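Local structure of succinoglycan biosynthesis protein (Bacillus cereus ATCC 14579, 3B55) at residues 51-56 with 62-67; 74-79 with 293-298; 97-102 with 150-155. The protein binds calcium and is probably an enzyme of the erythromycin esterase-like type. The protein carries 1 engineered substitution. One frame throughout, in Å; residues are numbered along the deposited sequence.

Interaction 1: 51-56 with 62-67; sequences KPLKTT and LNDLKP
D64 and the backbone of K54 make the polar part of this contact. The backbone N of K54 donates to OD2 of D64 at 3.0 Å, with an N-H...O angle of 145°. OD2 takes it on its anti lone pair, the one turned away from OD1. The carboxylate gets there because CG of D64 stands between its own backbone N and carbonyl carbon (chi1 52°). Its other oxygen, OD1, is in a salt bridge with R96 of helix 88-104, so the group is gripped from two parts of the fold.

One water adds a second polar link. It donates to O of P52 at 2.8 Å and to O of D64 at 2.6 Å, and so joins the two backbones.

The apolar contacts are looser. CD1 of L53 meets CD2 of L65 at 4.1 Å. CG and CD of K51 lie against CB of P67, each at 4.1 Å.

K51 and L53 also pair by backbone hydrogen bonds with F384 and Q382 of strand 382-386. The arrangement is an edge strand of a mixed sheet followed by a loop that folds back on it, with a short 3-10 turn at 63-65 presenting D64 to the backbone N of K54.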
ATOM      1  N   LYS A  51      18.889  -6.114  14.416  1.00 17.77           N
ATOM      2  CA  LYS A  51      19.524  -6.934  13.389  1.00 15.46           C
ATOM      3  C   LYS A  51      20.079  -5.912  12.402  1.00 15.04           C
ATOM      4  O   LYS A  51      19.318  -5.214  11.730  1.00 15.24           O
ATOM      5  CB  LYS A  51      18.490  -7.828  12.696  1.00 18.41           C
ATOM      6  CG  LYS A  51      17.770  -8.801  13.640  1.00 19.62           C
ATOM      7  CD  LYS A  51      18.732  -9.810  14.250  1.00 20.60           C
ATOM      8  CE  LYS A  51      18.012 -10.800  15.165  1.00 30.01           C
ATOM      9  NZ  LYS A  51      17.372 -10.154  16.350  1.00 34.84           N
ATOM     10  N   PRO A  52      21.415  -5.803  12.303  1.00 14.62           N
ATOM     11  CA  PRO A  52      22.040  -4.841  11.390  1.00 15.02           C
ATOM     12  C   PRO A  52      21.812  -5.056   9.903  1.00 16.46           C
ATOM     13  O   PRO A  52      21.890  -6.174   9.398  1.00 19.39           O
ATOM     14  CB  PRO A  52      23.516  -4.934  11.754  1.00 13.77           C
ATOM     15  CG  PRO A  52      23.670  -6.366  12.104  1.00 17.81           C
ATOM     16  CD  PRO A  52      22.446  -6.616  12.976  1.00 16.70           C
ATOM     17  N   LEU A  53      21.526  -3.958   9.216  1.00 19.04           N
ATOM     18  CA  LEU A  53      21.314  -3.953   7.778  1.00 21.69           C
ATOM     19  C   LEU A  53      22.578  -3.327   7.212  1.00 21.54           C
ATOM     20  O   LEU A  53      22.929  -2.193   7.543  1.00 21.07           O
ATOM     21  CB  LEU A  53      20.089  -3.111   7.421  1.00 20.94           C
ATOM     22  CG  LEU A  53      18.805  -3.823   6.990  1.00 20.27           C
ATOM     23  CD1 LEU A  53      18.858  -5.301   7.325  1.00 11.51           C
ATOM     24  CD2 LEU A  53      17.624  -3.137   7.658  1.00 17.86           C
ATOM     25  N   LYS A  54      23.268  -4.081   6.369  1.00 23.07           N
ATOM     26  CA  LYS A  54      24.522  -3.635   5.780  1.00 19.81           C
ATOM     27  C   LYS A  54      24.394  -2.462   4.808  1.00 20.21           C
ATOM     28  O   LYS A  54      25.240  -1.568   4.794  1.00 18.90           O
ATOM     29  CB  LYS A  54      25.195  -4.837   5.099  1.00 21.76           C
ATOM     30  CG  LYS A  54      26.702  -4.740   4.947  1.00 30.64           C
ATOM     31  CD  LYS A  54      27.341  -6.130   4.932  1.00 34.71           C
ATOM     32  CE  LYS A  54      27.170  -6.841   6.280  1.00 39.37           C
ATOM     33  NZ  LYS A  54      27.833  -8.177   6.322  1.00 39.84           N
ATOM     34  N   THR A  55      23.339  -2.454   3.998  1.00 19.52           N
ATOM     35  CA  THR A  55      23.140  -1.383   3.021  1.00 18.20           C
ATOM     36  C   THR A  55      21.656  -1.186   2.740  1.00 19.35           C
ATOM     37  O   THR A  55      20.812  -1.862   3.329  1.00 17.70           O
ATOM     38  CB  THR A  55      23.776  -1.732   1.664  1.00 17.45           C
ATOM     39  OG1 THR A  55      22.978  -2.733   1.020  1.00 20.50           O
ATOM     40  CG2 THR A  55      25.187  -2.280   1.846  1.00 21.03           C
ATOM     41  N   THR A  56      21.360  -0.253   1.836  1.00 18.73           N
ATOM     42  CA  THR A  56      19.996   0.018   1.381  1.00 17.79           C
ATOM     43  C   THR A  56      20.008  -0.171  -0.144  1.00 17.45           C
ATOM     44  O   THR A  56      19.018   0.084  -0.827  1.00 16.20           O
ATOM     45  CB  THR A  56      19.518   1.469   1.722  1.00 16.45           C
ATOM     46  OG1 THR A  56      20.425   2.430   1.172  1.00 12.99           O
ATOM     47  CG2 THR A  56      19.432   1.674   3.217  1.00 17.19           C
ATOM     48  N   LEU A  62      21.414 -10.338  -0.140  1.00 21.64           N
ATOM     49  CA  LEU A  62      20.228 -10.349   0.714  1.00 22.05           C
ATOM     50  C   LEU A  62      20.491 -11.043   2.053  1.00 20.89           C
ATOM     51  O   LEU A  62      19.582 -11.203   2.872  1.00 19.98           O
ATOM     52  CB  LEU A  62      19.074 -11.060  -0.010  1.00 22.08           C
ATOM     53  CG  LEU A  62      18.005 -10.288  -0.801  1.00 26.09           C
ATOM     54  CD1 LEU A  62      18.379  -8.828  -0.979  1.00 21.59           C
ATOM     55  CD2 LEU A  62      17.808 -10.974  -2.146  1.00 21.11           C
ATOM     56  N   ASN A  63      21.738 -11.440   2.275  1.00 19.84           N
ATOM     57  CA  ASN A  63      22.112 -12.141   3.499  1.00 21.68           C
ATOM     58  C   ASN A  63      21.758 -11.487   4.825  1.00 20.63           C
ATOM     59  O   ASN A  63      21.442 -12.189   5.782  1.00 19.69           O
ATOM     60  CB  ASN A  63      23.606 -12.460   3.483  1.00 26.56           C
ATOM     61  CG  ASN A  63      23.917 -13.712   2.690  1.00 32.50           C
ATOM     62  OD1 ASN A  63      25.077 -13.994   2.375  1.00 38.27           O
ATOM     63  ND2 ASN A  63      22.881 -14.481   2.376  1.00 33.46           N
ATOM     64  N   ASP A  64      21.803 -10.161   4.900  1.00 17.02           N
ATOM     65  CA  ASP A  64      21.477  -9.498   6.156  1.00 16.33           C
ATOM     66  C   ASP A  64      19.989  -9.578   6.485  1.00 14.15           C
ATOM     67  O   ASP A  64      19.585  -9.272   7.604  1.00 14.30           O
ATOM     68  CB  ASP A  64      21.938  -8.033   6.135  1.00 17.48           C
ATOM     69  CG  ASP A  64      21.440  -7.273   4.914  1.00 23.10           C
ATOM     70  OD1 ASP A  64      20.745  -7.876   4.068  1.00 27.07           O
ATOM     71  OD2 ASP A  64      21.740  -6.066   4.801  1.00 19.87           O
ATOM     72  N   LEU A  65      19.182 -10.005   5.518  1.00 13.12           N
ATOM     73  CA  LEU A  65      17.735 -10.121   5.719  1.00 15.44           C
ATOM     74  C   LEU A  65      17.283 -11.509   6.190  1.00 16.27           C
ATOM     75  O   LEU A  65      16.100 -11.731   6.449  1.00 14.83           O
ATOM     76  CB  LEU A  65      16.995  -9.737   4.426  1.00 10.37           C
ATOM     77  CG  LEU A  65      16.939  -8.224   4.152  1.00 15.77           C
ATOM     78  CD1 LEU A  65      16.316  -7.944   2.803  1.00 16.40           C
ATOM     79  CD2 LEU A  65      16.138  -7.540   5.247  1.00  7.24           C
ATOM     80  N   LYS A  66      18.232 -12.432   6.309  1.00 16.66           N
ATOM     81  CA  LYS A  66      17.935 -13.794   6.742  1.00 19.05           C
ATOM     82  C   LYS A  66      17.133 -13.888   8.041  1.00 16.79           C
ATOM     83  O   LYS A  66      16.292 -14.773   8.185  1.00 19.43           O
ATOM     84  CB  LYS A  66      19.234 -14.588   6.880  1.00 21.24           C
ATOM     85  CG  LYS A  66      19.949 -14.802   5.558  1.00 32.12           C
ATOM     86  CD  LYS A  66      19.740 -16.209   5.035  1.00 44.13           C
ATOM     87  CE  LYS A  66      20.853 -17.124   5.501  1.00 47.47           C
ATOM     88  NZ  LYS A  66      22.143 -16.693   4.900  1.00 50.11           N
ATOM     89  N   PRO A  67      17.395 -12.997   9.016  1.00 15.53           N
ATOM     90  CA  PRO A  67      16.648 -13.047  10.284  1.00 14.63           C
ATOM     91  C   PRO A  67      15.146 -12.836  10.087  1.00 14.64           C
ATOM     92  O   PRO A  67      14.340 -13.108  10.976  1.00 15.15           O
ATOM     93  CB  PRO A  67      17.284 -11.925  11.102  1.00 14.84           C
ATOM     94  CG  PRO A  67      18.717 -11.945  10.619  1.00 18.56           C
ATOM     95  CD  PRO A  67      18.538 -12.071   9.121  1.00 13.89           C
TER
HETATM   96  O   HOH W   1      20.739  -8.656   9.888  1.00  8.76           O

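Interaction 2: 74-79 with 293-298; sequences SASIVG and WTEEHL
E295 reaches from the helix to S76 and I77 at the start of the strand. Its OE2 lies 3.5 Å from CB of S76 and 4.0 Å from OG of S76. Its CG sits 4.1 Å from CB of I77 and 3.8 Å from the backbone O of S76. The touch is therefore van der Waals packing of the glutamate stem and carboxylate on the two residues.

The shape of E295 explains this. CG is anti to the backbone N (chi1 -174°), which sends the chain out from the helix. A bend at chi2 (-72°) then turns the carboxylate over S76.

The second shell fixes the carboxylate. OE1 is hydrogen-bonded to Y332 OH. R335 sits near both sides of the contact: it forms a long, weak ion pair with OE2 of E295 and a weak hydrogen bond with OG of S76. Backbone bonds from S76 and I77 to R335 hold this part of the chain beside strand 336-344. Strand 301-306 is met from both segments, by E295 on T301 and by I77 on V303.

The contact joins the last turns of helix 278-298 to the start of a central strand. The direct part is small and is van der Waals packing; no polar bond is made between the two segments. The polar end of E295 is held chiefly by Y332, with R335 a weaker, longer partner. The nearby arginine would be expected to favour the charged form of the glutamate.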
ATOM      1  N   SER A  74       4.973 -18.133   8.755  1.00 15.64           N
ATOM      2  CA  SER A  74       4.044 -18.645   7.756  1.00 17.17           C
ATOM      3  C   SER A  74       2.933 -17.647   7.390  1.00 16.69           C
ATOM      4  O   SER A  74       1.899 -18.032   6.853  1.00 18.15           O
ATOM      5  CB  SER A  74       3.419 -19.957   8.248  1.00 18.65           C
ATOM      6  OG  SER A  74       2.765 -19.765   9.491  1.00 25.11           O
ATOM      7  N   ALA A  75       3.148 -16.369   7.684  1.00 15.33           N
ATOM      8  CA  ALA A  75       2.160 -15.338   7.363  1.00 14.41           C
ATOM      9  C   ALA A  75       1.818 -15.379   5.878  1.00 12.52           C
ATOM     10  O   ALA A  75       2.692 -15.602   5.036  1.00 11.88           O
ATOM     11  CB  ALA A  75       2.694 -13.962   7.724  1.00 11.53           C
ATOM     12  N   SER A  76       0.548 -15.145   5.563  1.00 10.28           N
ATOM     13  CA  SER A  76       0.061 -15.161   4.182  1.00  9.81           C
ATOM     14  C   SER A  76       0.135 -13.788   3.525  1.00  6.64           C
ATOM     15  O   SER A  76       0.152 -13.665   2.299  1.00  8.01           O
ATOM     16  CB  SER A  76      -1.400 -15.604   4.151  1.00  5.55           C
ATOM     17  OG  SER A  76      -1.573 -16.759   4.940  1.00 18.88           O
ATOM     18  N   ILE A  77       0.162 -12.752   4.349  1.00  6.99           N
ATOM     19  CA  ILE A  77       0.177 -11.400   3.833  1.00  7.42           C
ATOM     20  C   ILE A  77       0.974 -10.517   4.773  1.00  8.38           C
ATOM     21  O   ILE A  77       0.734 -10.486   5.980  1.00  8.96           O
ATOM     22  CB  ILE A  77      -1.281 -10.919   3.653  1.00  5.50           C
ATOM     23  CG1 ILE A  77      -1.330  -9.432   3.315  1.00  3.85           C
ATOM     24  CG2 ILE A  77      -2.093 -11.267   4.894  1.00  3.86           C
ATOM     25  CD1 ILE A  77      -2.719  -8.976   2.899  1.00  3.85           C
ATOM     26  N   VAL A  78       1.953  -9.826   4.200  1.00  9.90           N
ATOM     27  CA  VAL A  78       2.857  -8.960   4.942  1.00  7.90           C
ATOM     28  C   VAL A  78       2.752  -7.504   4.515  1.00 10.78           C
ATOM     29  O   VAL A  78       2.979  -7.172   3.348  1.00  8.62           O
ATOM     30  CB  VAL A  78       4.326  -9.433   4.749  1.00 10.04           C
ATOM     31  CG1 VAL A  78       5.304  -8.423   5.346  1.00  3.86           C
ATOM     32  CG2 VAL A  78       4.509 -10.802   5.382  1.00  4.85           C
ATOM     33  N   GLY A  79       2.407  -6.644   5.471  1.00  9.91           N
ATOM     34  CA  GLY A  79       2.296  -5.225   5.192  1.00  7.08           C
ATOM     35  C   GLY A  79       3.696  -4.636   5.263  1.00  9.78           C
ATOM     36  O   GLY A  79       4.428  -4.896   6.219  1.00  7.34           O
ATOM     37  N   TRP A 293      -8.653  -9.638  -1.372  1.00  8.99           N
ATOM     38  CA  TRP A 293      -9.009 -10.376  -2.581  1.00  8.87           C
ATOM     39  C   TRP A 293      -7.752 -11.013  -3.222  1.00  8.42           C
ATOM     40  O   TRP A 293      -7.780 -12.164  -3.661  1.00 10.40           O
ATOM     41  CB  TRP A 293      -9.679  -9.432  -3.584  1.00  8.76           C
ATOM     42  CG  TRP A 293     -10.048 -10.107  -4.856  1.00 10.58           C
ATOM     43  CD1 TRP A 293     -11.227 -10.731  -5.142  1.00 14.89           C
ATOM     44  CD2 TRP A 293      -9.196 -10.324  -5.985  1.00  8.50           C
ATOM     45  NE1 TRP A 293     -11.159 -11.329  -6.377  1.00 15.32           N
ATOM     46  CE2 TRP A 293      -9.922 -11.096  -6.916  1.00  9.61           C
ATOM     47  CE3 TRP A 293      -7.884  -9.943  -6.297  1.00  8.29           C
ATOM     48  CZ2 TRP A 293      -9.380 -11.500  -8.144  1.00 10.42           C
ATOM     49  CZ3 TRP A 293      -7.341 -10.344  -7.522  1.00 13.13           C
ATOM     50  CH2 TRP A 293      -8.091 -11.116  -8.428  1.00 10.13           C
ATOM     51  N   THR A 294      -6.655 -10.261  -3.266  1.00  8.71           N
ATOM     52  CA  THR A 294      -5.406 -10.741  -3.854  1.00  6.29           C
ATOM     53  C   THR A 294      -4.870 -11.981  -3.139  1.00  7.98           C
ATOM     54  O   THR A 294      -4.579 -12.991  -3.765  1.00  9.92           O
ATOM     55  CB  THR A 294      -4.325  -9.644  -3.814  1.00  6.76           C
ATOM     56  OG1 THR A 294      -4.805  -8.482  -4.500  1.00  4.98           O
ATOM     57  CG2 THR A 294      -3.043 -10.130  -4.493  1.00  6.97           C
ATOM     58  N   GLU A 295      -4.722 -11.885  -1.824  1.00 11.60           N
ATOM     59  CA  GLU A 295      -4.231 -12.993  -1.017  1.00  9.34           C
ATOM     60  C   GLU A 295      -5.160 -14.207  -1.156  1.00 11.13           C
ATOM     61  O   GLU A 295      -4.704 -15.338  -1.342  1.00 13.06           O
ATOM     62  CB  GLU A 295      -4.146 -12.542   0.453  1.00 11.51           C
ATOM     63  CG  GLU A 295      -3.507 -13.527   1.439  1.00  6.66           C
ATOM     64  CD  GLU A 295      -4.382 -14.736   1.728  1.00 14.77           C
ATOM     65  OE1 GLU A 295      -5.595 -14.545   1.959  1.00 17.61           O
ATOM     66  OE2 GLU A 295      -3.861 -15.876   1.733  1.00 29.79           O
ATOM     67  N   GLU A 296      -6.466 -13.971  -1.084  1.00 13.63           N
ATOM     68  CA  GLU A 296      -7.422 -15.065  -1.174  1.00 14.84           C
ATOM     69  C   GLU A 296      -7.478 -15.745  -2.541  1.00 17.57           C
ATOM     70  O   GLU A 296      -7.702 -16.951  -2.618  1.00 16.16           O
ATOM     71  CB  GLU A 296      -8.822 -14.588  -0.766  1.00 13.15           C
ATOM     72  CG  GLU A 296      -8.895 -14.037   0.651  1.00 21.11           C
ATOM     73  CD  GLU A 296     -10.317 -13.999   1.202  1.00 21.23           C
ATOM     74  OE1 GLU A 296     -11.184 -13.352   0.576  1.00 26.90           O
ATOM     75  OE2 GLU A 296     -10.561 -14.608   2.268  1.00 25.52           O
ATOM     76  N   HIS A 297      -7.274 -14.985  -3.613  1.00 16.27           N
ATOM     77  CA  HIS A 297      -7.324 -15.568  -4.948  1.00 15.12           C
ATOM     78  C   HIS A 297      -5.977 -15.828  -5.606  1.00 12.83           C
ATOM     79  O   HIS A 297      -5.873 -16.722  -6.433  1.00 16.12           O
ATOM     80  CB  HIS A 297      -8.158 -14.698  -5.889  1.00 12.97           C
ATOM     81  CG  HIS A 297      -9.599 -14.598  -5.500  1.00 18.86           C
ATOM     82  ND1 HIS A 297     -10.024 -13.881  -4.402  1.00 17.61           N
ATOM     83  CD2 HIS A 297     -10.710 -15.152  -6.041  1.00 14.78           C
ATOM     84  CE1 HIS A 297     -11.335 -14.001  -4.281  1.00 24.09           C
ATOM     85  NE2 HIS A 297     -11.775 -14.767  -5.262  1.00 22.24           N
ATOM     86  N   LEU A 298      -4.944 -15.073  -5.243  1.00 10.62           N
ATOM     87  CA  LEU A 298      -3.636 -15.260  -5.865  1.00 10.80           C
ATOM     88  C   LEU A 298      -2.522 -15.763  -4.955  1.00 11.42           C
ATOM     89  O   LEU A 298      -1.445 -16.098  -5.435  1.00 12.11           O
ATOM     90  CB  LEU A 298      -3.196 -13.963  -6.561  1.00 10.36           C
ATOM     91  CG  LEU A 298      -4.208 -13.378  -7.552  1.00 16.47           C
ATOM     92  CD1 LEU A 298      -3.610 -12.151  -8.216  1.00 15.42           C
ATOM     93  CD2 LEU A 298      -4.595 -14.418  -8.608  1.00 22.16           C
TER

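Interaction 3: 97-102 with 150-155; sequences IVKYLV and LDWIRQ
The indole of W152 extends from its helix into the side of helix 88-104, where K99, V98 and V102 receive it. CG of W152 is anti to its backbone N (chi1 167°), and this sends the ring across the gap between the helices.

K99 lies over one face of the indole. Its chain is extended beyond CG and runs along the ring system. CG is 3.5 Å from CE2 of W152, toward the rim of the bicycle. Farther out, CE makes a CH-pi contact with the five-membered ring. It is 3.5 Å from the centroid and 22° off the ring normal, and it comes 3.3 Å from NE1. The aliphatic part of the lysine thus does the touching. The ammonium continues past the ring, where NZ is hydrogen-bonded to O of P58.

V102 approaches in another way. Its CB is near the ring plane, at the edge of the six-membered ring, 4.0 Å from CH2 of W152. V102 and W152 point at each other from opposite directions. V98 meets the ring obliquely, with CG1 4.2 Å from CZ3. K99 thus covers one face, while V102 and V98 meet the benzene part of the ring, V102 at its edge.

The two segments run nearly parallel, at 22° to each other. Their axes stay 11.6 Å apart, and the tryptophan bridges this wide spacing.

The ring of Y156 also meets W152, with planes at about 50°. I153 and V102 both touch V166, just before strand 167-172. L150 and I153 pack on helix 116-128. V98, which meets W152, also rests with I97 on L80 of strand 77-82. Helices 88-104 and 144-158 lie side by side on the same face of the sheet.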
ATOM      1  N   ILE A  97      13.566  -5.905   0.622  1.00  9.73           N
ATOM      2  CA  ILE A  97      12.713  -6.807   1.384  1.00  9.97           C
ATOM      3  C   ILE A  97      11.792  -7.605   0.468  1.00  9.79           C
ATOM      4  O   ILE A  97      11.634  -8.817   0.637  1.00 12.34           O
ATOM      5  CB  ILE A  97      11.869  -6.022   2.416  1.00 10.26           C
ATOM      6  CG1 ILE A  97      12.811  -5.287   3.379  1.00  9.53           C
ATOM      7  CG2 ILE A  97      10.949  -6.965   3.170  1.00  6.31           C
ATOM      8  CD1 ILE A  97      12.120  -4.366   4.343  1.00 13.04           C
ATOM      9  N   VAL A  98      11.179  -6.925  -0.494  1.00  6.42           N
ATOM     10  CA  VAL A  98      10.313  -7.611  -1.443  1.00  8.77           C
ATOM     11  C   VAL A  98      11.137  -8.723  -2.078  1.00  8.90           C
ATOM     12  O   VAL A  98      10.695  -9.866  -2.157  1.00 11.16           O
ATOM     13  CB  VAL A  98       9.818  -6.653  -2.547  1.00  9.77           C
ATOM     14  CG1 VAL A  98       9.013  -7.419  -3.583  1.00 10.57           C
ATOM     15  CG2 VAL A  98       8.969  -5.553  -1.927  1.00  6.88           C
ATOM     16  N   LYS A  99      12.342  -8.364  -2.520  1.00 11.10           N
ATOM     17  CA  LYS A  99      13.270  -9.304  -3.141  1.00 11.89           C
ATOM     18  C   LYS A  99      13.460 -10.533  -2.264  1.00 10.53           C
ATOM     19  O   LYS A  99      13.406 -11.663  -2.739  1.00  8.84           O
ATOM     20  CB  LYS A  99      14.635  -8.653  -3.333  1.00 13.69           C
ATOM     21  CG  LYS A  99      14.895  -8.051  -4.694  1.00 19.29           C
ATOM     22  CD  LYS A  99      16.375  -7.737  -4.809  1.00 17.39           C
ATOM     23  CE  LYS A  99      16.787  -7.455  -6.234  1.00 30.56           C
ATOM     24  NZ  LYS A  99      18.259  -7.278  -6.329  1.00 27.57           N
ATOM     25  N   TYR A 100      13.711 -10.298  -0.979  1.00  8.39           N
ATOM     26  CA  TYR A 100      13.910 -11.381  -0.027  1.00  9.46           C
ATOM     27  C   TYR A 100      12.648 -12.234   0.140  1.00  9.28           C
ATOM     28  O   TYR A 100      12.708 -13.462   0.080  1.00 11.16           O
ATOM     29  CB  TYR A 100      14.306 -10.822   1.335  1.00  9.48           C
ATOM     30  CG  TYR A 100      14.474 -11.904   2.365  1.00 13.65           C
ATOM     31  CD1 TYR A 100      15.619 -12.700   2.378  1.00 14.57           C
ATOM     32  CD2 TYR A 100      13.451 -12.201   3.271  1.00 13.06           C
ATOM     33  CE1 TYR A 100      15.744 -13.767   3.256  1.00 17.55           C
ATOM     34  CE2 TYR A 100      13.565 -13.270   4.153  1.00 14.10           C
ATOM     35  CZ  TYR A 100      14.712 -14.049   4.137  1.00 15.41           C
ATOM     36  OH  TYR A 100      14.820 -15.129   4.979  1.00 22.73           O
ATOM     37  N   LEU A 101      11.515 -11.575   0.370  1.00 10.58           N
ATOM     38  CA  LEU A 101      10.249 -12.267   0.550  1.00 11.50           C
ATOM     39  C   LEU A 101       9.850 -13.062  -0.697  1.00 11.43           C
ATOM     40  O   LEU A 101       9.296 -14.150  -0.588  1.00 10.38           O
ATOM     41  CB  LEU A 101       9.149 -11.261   0.928  1.00  8.87           C
ATOM     42  CG  LEU A 101       9.274 -10.636   2.331  1.00  5.36           C
ATOM     43  CD1 LEU A 101       8.142  -9.653   2.581  1.00  7.27           C
ATOM     44  CD2 LEU A 101       9.239 -11.719   3.385  1.00  7.36           C
ATOM     45  N   VAL A 102      10.137 -12.530  -1.879  1.00 12.71           N
ATOM     46  CA  VAL A 102       9.795 -13.235  -3.115  1.00 11.78           C
ATOM     47  C   VAL A 102      10.659 -14.481  -3.354  1.00 13.95           C
ATOM     48  O   VAL A 102      10.137 -15.558  -3.643  1.00 12.85           O
ATOM     49  CB  VAL A 102       9.933 -12.317  -4.351  1.00 12.04           C
ATOM     50  CG1 VAL A 102       9.894 -13.151  -5.628  1.00 10.92           C
ATOM     51  CG2 VAL A 102       8.807 -11.278  -4.368  1.00 10.73           C
ATOM     52  N   LEU A 150      10.062  -2.187 -10.416  1.00  7.57           N
ATOM     53  CA  LEU A 150       9.258  -2.795 -11.465  1.00  7.32           C
ATOM     54  C   LEU A 150      10.146  -3.510 -12.475  1.00  7.73           C
ATOM     55  O   LEU A 150       9.807  -4.597 -12.951  1.00  5.69           O
ATOM     56  CB  LEU A 150       8.407  -1.726 -12.156  1.00  7.12           C
ATOM     57  CG  LEU A 150       7.323  -1.127 -11.255  1.00  4.74           C
ATOM     58  CD1 LEU A 150       6.691   0.079 -11.918  1.00  3.84           C
ATOM     59  CD2 LEU A 150       6.282  -2.196 -10.955  1.00  3.87           C
ATOM     60  N   ASP A 151      11.285  -2.902 -12.798  1.00  8.76           N
ATOM     61  CA  ASP A 151      12.203  -3.518 -13.743  1.00  9.34           C
ATOM     62  C   ASP A 151      12.764  -4.806 -13.153  1.00  9.54           C
ATOM     63  O   ASP A 151      12.927  -5.792 -13.866  1.00 11.64           O
ATOM     64  CB  ASP A 151      13.341  -2.567 -14.101  1.00 11.90           C
ATOM     65  CG  ASP A 151      14.301  -3.175 -15.101  1.00 19.49           C
ATOM     66  OD1 ASP A 151      13.819  -3.848 -16.035  1.00 25.41           O
ATOM     67  OD2 ASP A 151      15.526  -2.979 -14.964  1.00 31.39           O
ATOM     68  N   TRP A 152      13.062  -4.810 -11.856  1.00 10.50           N
ATOM     69  CA  TRP A 152      13.571  -6.030 -11.239  1.00  9.80           C
ATOM     70  C   TRP A 152      12.484  -7.113 -11.312  1.00 11.73           C
ATOM     71  O   TRP A 152      12.777  -8.284 -11.572  1.00 11.23           O
ATOM     72  CB  TRP A 152      13.954  -5.802  -9.775  1.00  9.79           C
ATOM     73  CG  TRP A 152      14.176  -7.096  -9.066  1.00 13.70           C
ATOM     74  CD1 TRP A 152      15.251  -7.925  -9.196  1.00 12.03           C
ATOM     75  CD2 TRP A 152      13.236  -7.788  -8.234  1.00 14.57           C
ATOM     76  NE1 TRP A 152      15.034  -9.096  -8.510  1.00 13.84           N
ATOM     77  CE2 TRP A 152      13.802  -9.041  -7.913  1.00 11.24           C
ATOM     78  CE3 TRP A 152      11.963  -7.475  -7.739  1.00 17.09           C
ATOM     79  CZ2 TRP A 152      13.144  -9.983  -7.111  1.00 14.83           C
ATOM     80  CZ3 TRP A 152      11.305  -8.415  -6.940  1.00 16.15           C
ATOM     81  CH2 TRP A 152      11.897  -9.654  -6.641  1.00 10.41           C
ATOM     82  N   ILE A 153      11.228  -6.725 -11.087  1.00 12.62           N
ATOM     83  CA  ILE A 153      10.146  -7.697 -11.140  1.00 12.96           C
ATOM     84  C   ILE A 153       9.975  -8.235 -12.559  1.00  9.88           C
ATOM     85  O   ILE A 153       9.682  -9.413 -12.744  1.00  6.93           O
ATOM     86  CB  ILE A 153       8.808  -7.105 -10.680  1.00 11.70           C
ATOM     87  CG1 ILE A 153       8.921  -6.606  -9.240  1.00 13.84           C
ATOM     88  CG2 ILE A 153       7.731  -8.172 -10.777  1.00  5.91           C
ATOM     89  CD1 ILE A 153       7.621  -6.023  -8.693  1.00 14.64           C
ATOM     90  N   ARG A 154      10.143  -7.364 -13.552  1.00 10.91           N
ATOM     91  CA  ARG A 154      10.028  -7.764 -14.951  1.00 10.41           C
ATOM     92  C   ARG A 154      11.107  -8.806 -15.247  1.00 13.62           C
ATOM     93  O   ARG A 154      10.849  -9.817 -15.906  1.00 14.85           O
ATOM     94  CB  ARG A 154      10.235  -6.555 -15.868  1.00 10.45           C
ATOM     95  CG  ARG A 154      10.371  -6.913 -17.346  1.00 12.23           C
ATOM     96  CD  ARG A 154      10.762  -5.696 -18.178  1.00 16.70           C
ATOM     97  NE  ARG A 154      12.136  -5.269 -17.930  1.00 20.55           N
ATOM     98  CZ  ARG A 154      13.212  -5.977 -18.265  1.00 21.00           C
ATOM     99  NH1 ARG A 154      13.080  -7.155 -18.861  1.00 18.37           N
ATOM    100  NH2 ARG A 154      14.422  -5.504 -18.020  1.00 20.32           N
ATOM    101  N   GLN A 155      12.314  -8.550 -14.752  1.00 13.21           N
ATOM    102  CA  GLN A 155      13.443  -9.453 -14.959  1.00 14.66           C
ATOM    103  C   GLN A 155      13.226 -10.784 -14.250  1.00 12.93           C
ATOM    104  O   GLN A 155      13.447 -11.854 -14.823  1.00 13.70           O
ATOM    105  CB  GLN A 155      14.739  -8.805 -14.457  1.00 13.24           C
ATOM    106  CG  GLN A 155      15.218  -7.648 -15.311  1.00 19.55           C
ATOM    107  CD  GLN A 155      16.522  -7.053 -14.805  1.00 27.55           C
ATOM    108  OE1 GLN A 155      16.579  -5.884 -14.416  1.00 32.58           O
ATOM    109  NE2 GLN A 155      17.576  -7.860 -14.805  1.00 30.88           N
TER

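In the fold
From the N terminus, interaction 1 closes first. It folds the loop after strand 51-53 back onto that edge strand, with only five residues between its segments. Interaction 2 opens next, at strand 77-82, and does not close until the end of helix 278-298. Interaction 3 opens and closes inside that long loop, joining helix 88-104 to helix 144-158. Interactions 1 and 2 both reach the mixed sheet, but their nearest atoms are about 11 Å apart. Helix 88-104 is the link: L65 and L62 of interaction 1 pack on I97 and K99 of interaction 3, and L101 of interaction 3 packs on V78 of the 74-79 segment.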